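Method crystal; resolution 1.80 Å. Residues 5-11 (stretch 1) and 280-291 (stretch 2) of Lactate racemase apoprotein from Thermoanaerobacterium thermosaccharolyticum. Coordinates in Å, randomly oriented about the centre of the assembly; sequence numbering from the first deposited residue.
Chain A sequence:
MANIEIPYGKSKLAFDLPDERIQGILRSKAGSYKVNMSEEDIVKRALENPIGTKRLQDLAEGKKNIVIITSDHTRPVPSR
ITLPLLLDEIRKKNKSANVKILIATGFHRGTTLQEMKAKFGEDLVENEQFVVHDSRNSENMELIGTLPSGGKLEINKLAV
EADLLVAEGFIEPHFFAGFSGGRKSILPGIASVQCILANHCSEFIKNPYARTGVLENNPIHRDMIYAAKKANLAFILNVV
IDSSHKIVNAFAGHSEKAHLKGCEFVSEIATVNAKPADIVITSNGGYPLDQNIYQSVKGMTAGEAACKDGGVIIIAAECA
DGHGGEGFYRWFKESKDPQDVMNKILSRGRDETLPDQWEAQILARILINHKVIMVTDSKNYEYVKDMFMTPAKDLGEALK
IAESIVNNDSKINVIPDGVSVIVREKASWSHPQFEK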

ATOM      1  N   GLU A   5      38.567 -14.980  -3.094  1.00 22.94           N
ATOM      2  CA  GLU A   5      37.147 -15.212  -2.979  1.00 22.87           C
ATOM      3  C   GLU A   5      36.446 -14.333  -4.026  1.00 21.51           C
ATOM      4  O   GLU A   5      36.643 -13.117  -4.053  1.00 19.95           O
ATOM      5  CB  GLU A   5      36.604 -14.888  -1.610  1.00 23.84           C
ATOM      6  CG  GLU A   5      36.964 -15.875  -0.496  1.00 28.50           C
ATOM      7  CD  GLU A   5      36.031 -15.751   0.725  1.00 36.75           C
ATOM      8  OE1 GLU A   5      35.269 -14.753   0.824  1.00 40.44           O
ATOM      9  OE2 GLU A   5      36.050 -16.671   1.575  1.00 42.64           O
ATOM     10  N   ILE A   6      35.678 -14.995  -4.884  1.00 20.04           N
ATOM     11  CA  ILE A   6      34.962 -14.395  -6.052  1.00 20.59           C
ATOM     12  C   ILE A   6      33.448 -14.595  -5.856  1.00 19.97           C
ATOM     13  O   ILE A   6      32.986 -15.735  -5.765  1.00 22.70           O
ATOM     14  CB  ILE A   6      35.431 -15.118  -7.315  1.00 20.20           C
ATOM     15  CG1 ILE A   6      36.966 -14.944  -7.451  1.00 21.57           C
ATOM     16  CG2 ILE A   6      34.734 -14.688  -8.587  1.00 19.76           C
ATOM     17  CD1 ILE A   6      37.419 -13.584  -7.786  1.00 18.28           C
ATOM     18  N   PRO A   7      32.700 -13.517  -5.716  1.00 18.52           N
ATOM     19  CA  PRO A   7      31.264 -13.459  -5.518  1.00 18.47           C
ATOM     20  C   PRO A   7      30.591 -14.179  -6.659  1.00 17.09           C
ATOM     21  O   PRO A   7      31.018 -14.053  -7.796  1.00 15.00           O
ATOM     22  CB  PRO A   7      30.972 -11.985  -5.593  1.00 20.59           C
ATOM     23  CG  PRO A   7      32.246 -11.332  -5.367  1.00 19.96           C
ATOM     24  CD  PRO A   7      33.322 -12.196  -5.617  1.00 18.38           C
ATOM     25  N   TYR A   8      29.582 -14.971  -6.346  1.00 16.10           N
ATOM     26  CA  TYR A   8      28.967 -15.887  -7.327  1.00 15.76           C
ATOM     27  C   TYR A   8      27.676 -16.382  -6.724  1.00 15.80           C
ATOM     28  O   TYR A   8      27.685 -17.107  -5.706  1.00 14.87           O
ATOM     29  CB  TYR A   8      29.890 -17.080  -7.626  1.00 15.38           C
ATOM     30  CG  TYR A   8      29.349 -18.036  -8.677  1.00 16.04           C
ATOM     31  CD1 TYR A   8      28.508 -19.098  -8.343  1.00 15.13           C
ATOM     32  CD2 TYR A   8      29.633 -17.844 -10.021  1.00 15.98           C
ATOM     33  CE1 TYR A   8      27.949 -19.924  -9.344  1.00 17.44           C
ATOM     34  CE2 TYR A   8      29.108 -18.695 -11.017  1.00 14.23           C
ATOM     35  CZ  TYR A   8      28.309 -19.756 -10.669  1.00 17.31           C
ATOM     36  OH  TYR A   8      27.798 -20.599 -11.661  1.00 16.90           O
ATOM     37  N   GLY A   9      26.564 -15.967  -7.319  1.00 15.29           N
ATOM     38  CA  GLY A   9      25.291 -16.371  -6.874  1.00 15.49           C
ATOM     39  C   GLY A   9      25.148 -15.993  -5.422  1.00 17.40           C
ATOM     40  O   GLY A   9      25.447 -14.858  -5.062  1.00 15.77           O
ATOM     41  N   LYS A  10      24.642 -16.925  -4.624  1.00 17.18           N
ATOM     42  CA  LYS A  10      24.450 -16.692  -3.226  1.00 20.66           C
ATOM     43  C   LYS A  10      25.623 -17.133  -2.351  1.00 22.67           C
ATOM     44  O   LYS A  10      25.518 -17.147  -1.123  1.00 23.84           O
ATOM     45  CB  LYS A  10      23.128 -17.327  -2.770  1.00 21.78           C
ATOM     46  CG  LYS A  10      21.919 -16.558  -3.245  1.00 26.03           C
ATOM     47  CD  LYS A  10      20.685 -16.842  -2.409  1.00 29.04           C
ATOM     48  CE  LYS A  10      19.417 -16.071  -2.959  1.00 31.39           C
ATOM     49  NZ  LYS A  10      18.104 -16.792  -2.672  1.00 30.72           N
ATOM     50  N   SER A  11      26.758 -17.377  -2.983  1.00 25.04           N
ATOM     51  CA  SER A  11      27.955 -17.834  -2.331  1.00 26.71           C
ATOM     52  C   SER A  11      29.155 -17.047  -2.834  1.00 27.24           C
ATOM     53  O   SER A  11      29.036 -15.982  -3.498  1.00 27.47           O
ATOM     54  CB  SER A  11      28.158 -19.280  -2.707  1.00 27.06           C
ATOM     55  OG  SER A  11      27.450 -20.117  -1.836  1.00 29.60           O
ATOM     56  N   VAL A 280      42.252 -11.800 -17.486  1.00 13.32           N
ATOM     57  CA  VAL A 280      41.611 -11.178 -16.376  1.00 14.70           C
ATOM     58  C   VAL A 280      40.603 -12.179 -15.814  1.00 14.21           C
ATOM     59  O   VAL A 280      39.899 -12.846 -16.595  1.00 14.62           O
ATOM     60  CB  VAL A 280      40.841  -9.929 -16.836  1.00 13.62           C
ATOM     61  CG1 VAL A 280      40.149  -9.330 -15.695  1.00 14.65           C
ATOM     62  CG2 VAL A 280      41.746  -8.901 -17.580  1.00 15.99           C
ATOM     63  N   ILE A 281      40.507 -12.279 -14.485  1.00 13.75           N
ATOM     64  CA  ILE A 281      39.445 -13.004 -13.778  1.00 14.42           C
ATOM     65  C   ILE A 281      38.606 -12.031 -13.023  1.00 14.10           C
ATOM     66  O   ILE A 281      39.122 -11.209 -12.248  1.00 13.96           O
ATOM     67  CB  ILE A 281      39.977 -14.041 -12.758  1.00 13.89           C
ATOM     68  CG1 ILE A 281      40.735 -15.119 -13.517  1.00 17.10           C
ATOM     69  CG2 ILE A 281      38.819 -14.542 -11.895  1.00 13.92           C
ATOM     70  CD1 ILE A 281      41.423 -16.196 -12.604  1.00 17.89           C
ATOM     71  N   THR A 282      37.307 -12.044 -13.286  1.00 13.24           N
ATOM     72  CA  THR A 282      36.404 -11.152 -12.550  1.00 13.33           C
ATOM     73  C   THR A 282      35.022 -11.822 -12.305  1.00 14.63           C
ATOM     74  O   THR A 282      34.864 -13.038 -12.539  1.00 14.39           O
ATOM     75  CB  THR A 282      36.283  -9.809 -13.274  1.00 14.57           C
ATOM     76  OG1 THR A 282      35.699  -8.835 -12.413  1.00 14.21           O
ATOM     77  CG2 THR A 282      35.482  -9.968 -14.620  1.00 11.60           C
ATOM     78  N   SER A 283      34.108 -11.062 -11.720  1.00 12.62           N
ATOM     79  CA  SER A 283      32.764 -11.570 -11.396  1.00 12.88           C
ATOM     80  C   SER A 283      31.748 -10.483 -11.620  1.00 12.99           C
ATOM     81  O   SER A 283      32.095  -9.340 -11.912  1.00 13.54           O
ATOM     82  CB  SER A 283      32.675 -12.028  -9.946  1.00 12.70           C
ATOM     83  OG  SER A 283      32.403 -10.954  -9.119  1.00 13.85           O
ATOM     84  N   ASN A 284      30.476 -10.820 -11.537  1.00 12.92           N
ATOM     85  CA  ASN A 284      29.472  -9.771 -11.594  1.00 14.08           C
ATOM     86  C   ASN A 284      28.859  -9.479 -10.254  1.00 14.59           C
ATOM     87  O   ASN A 284      27.681  -9.209 -10.232  1.00 14.83           O
ATOM     88  CB  ASN A 284      28.333 -10.071 -12.550  1.00 13.56           C
ATOM     89  CG  ASN A 284      27.984  -8.867 -13.418  1.00 13.59           C
ATOM     90  OD1 ASN A 284      28.870  -8.319 -14.027  1.00 12.08           O
ATOM     91  ND2 ASN A 284      26.706  -8.409 -13.401  1.00 13.27           N
ATOM     92  N   GLY A 285      29.640  -9.562  -9.171  1.00 14.71           N
ATOM     93  CA  GLY A 285      29.196  -9.089  -7.865  1.00 14.95           C
ATOM     94  C   GLY A 285      28.259  -9.985  -7.065  1.00 15.59           C
ATOM     95  O   GLY A 285      27.729  -9.556  -6.048  1.00 16.76           O
ATOM     96  N   GLY A 286      28.034 -11.219  -7.496  1.00 15.70           N
ATOM     97  CA  GLY A 286      27.143 -12.131  -6.787  1.00 16.33           C
ATOM     98  C   GLY A 286      25.663 -11.826  -7.016  1.00 17.48           C
ATOM     99  O   GLY A 286      25.313 -10.893  -7.728  1.00 16.68           O
ATOM    100  N   TYR A 287      24.776 -12.636  -6.450  1.00 20.60           N
ATOM    101  CA  TYR A 287      23.332 -12.388  -6.569  1.00 22.45           C
ATOM    102  C   TYR A 287      22.915 -11.194  -5.691  1.00 22.66           C
ATOM    103  O   TYR A 287      23.454 -10.959  -4.577  1.00 24.04           O
ATOM    104  CB  TYR A 287      22.522 -13.705  -6.341  1.00 25.23           C
ATOM    105  CG  TYR A 287      21.072 -13.467  -5.962  1.00 27.09           C
ATOM    106  CD1 TYR A 287      20.790 -12.875  -4.740  1.00 31.65           C
ATOM    107  CD2 TYR A 287      20.026 -13.748  -6.830  1.00 34.42           C
ATOM    108  CE1 TYR A 287      19.515 -12.619  -4.334  1.00 37.61           C
ATOM    109  CE2 TYR A 287      18.684 -13.463  -6.434  1.00 34.29           C
ATOM    110  CZ  TYR A 287      18.469 -12.903  -5.164  1.00 36.43           C
ATOM    111  OH  TYR A 287      17.230 -12.558  -4.637  1.00 40.15           O
ATOM    112  N   PRO A 288      21.988 -10.364  -6.196  1.00 23.03           N
ATOM    113  CA  PRO A 288      21.220 -10.374  -7.445  1.00 22.58           C
ATOM    114  C   PRO A 288      21.950  -9.750  -8.661  1.00 20.93           C
ATOM    115  O   PRO A 288      21.471  -9.821  -9.826  1.00 23.66           O
ATOM    116  CB  PRO A 288      20.001  -9.542  -7.081  1.00 23.90           C
ATOM    117  CG  PRO A 288      20.497  -8.587  -6.017  1.00 23.80           C
ATOM    118  CD  PRO A 288      21.573  -9.268  -5.290  1.00 24.18           C
ATOM    119  N   LEU A 289      23.148  -9.224  -8.438  1.00 17.36           N
ATOM    120  CA  LEU A 289      23.815  -8.492  -9.521  1.00 16.32           C
ATOM    121  C   LEU A 289      24.236  -9.381 -10.692  1.00 14.32           C
ATOM    122  O   LEU A 289      24.411  -8.886 -11.796  1.00 10.65           O
ATOM    123  CB  LEU A 289      25.007  -7.738  -8.975  1.00 16.90           C
ATOM    124  CG  LEU A 289      24.700  -6.875  -7.741  1.00 17.61           C
ATOM    125  CD1 LEU A 289      25.956  -6.197  -7.220  1.00 20.44           C
ATOM    126  CD2 LEU A 289      23.634  -5.905  -8.109  1.00 21.05           C
ATOM    127  N   ASP A 290      24.386 -10.680 -10.440  1.00 11.09           N
ATOM    128  CA  ASP A 290      24.815 -11.645 -11.479  1.00 11.87           C
ATOM    129  C   ASP A 290      23.709 -12.581 -11.933  1.00 13.84           C
ATOM    130  O   ASP A 290      23.978 -13.700 -12.365  1.00 13.57           O
ATOM    131  CB  ASP A 290      26.093 -12.426 -11.044  1.00 10.82           C
ATOM    132  CG  ASP A 290      25.816 -13.558 -10.014  1.00 15.17           C
ATOM    133  OD1 ASP A 290      24.726 -13.635  -9.417  1.00 17.82           O
ATOM    134  OD2 ASP A 290      26.717 -14.369  -9.776  1.00 11.79           O
ATOM    135  N   GLN A 291      22.472 -12.079 -11.935  1.00 13.47           N
ATOM    136  CA  GLN A 291      21.319 -12.962 -12.154  1.00 14.98           C
ATOM    137  C   GLN A 291      21.091 -13.377 -13.592  1.00 13.45           C
ATOM    138  O   GLN A 291      20.353 -14.322 -13.852  1.00 14.43           O
ATOM    139  CB  GLN A 291      20.020 -12.410 -11.543  1.00 15.10           C
ATOM    140  CG  GLN A 291      19.562 -11.130 -12.041  1.00 21.71           C
ATOM    141  CD  GLN A 291      18.382 -10.512 -11.260  1.00 30.94           C
ATOM    142  OE1 GLN A 291      17.961  -9.401 -11.591  1.00 38.74           O
ATOM    143  NE2 GLN A 291      17.867 -11.200 -10.248  1.00 34.18           N
TER
HETATM  144  O   HOH W   1      28.933 -12.798  -9.637  1.00 12.11           O

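Strands 5-8 and 280-283 approach to 6.9 Å with their directions 45° apart; direct hydrogen bonds between the stretches come later, where a β turn of stretch 1 (type II', Tyr8 to Ser11) meets the loop after strand 280-283. Along stretch 2, Ile281 makes a loose apolar contact, its CG2 lying 4.4 Å from Ile6 CD1. Ser283 packs more tightly: its CB is 3.6 Å from Ile6 CG2 and 3.4 Å from Pro7 O, while its OG accepts a hydrogen bond from Gly285 N (3.1 Å), bracing the start of the loop. Gly285 and Gly286, both at positive phi, pass beside the proline, with Pro7 CB 3.6 Å from Gly286 N. An ideal CB on Gly286 would lie 3.4 Å from Gly9 O and 3.5 Å from Pro7 CB, so the bare backbone suits this close passage. Tyr287 N then donates a short, nearly linear hydrogen bond to Gly9 O (2.7 Å), and its ring receives Lys10 over one face: CE stands 3.9 Å from the ring centroid, a CH-π contact, and NZ 4.9 Å, a cation-π contact. Asp290 closes the interface, its OD2 accepting from Gly9 N (2.9 Å, 172°). A water bonded to Gly286 N (2.8 Å from its O) and Asp290 OD2 (2.7 Å) also reaches Pro7 O (3.1 Å), bridging the stretches.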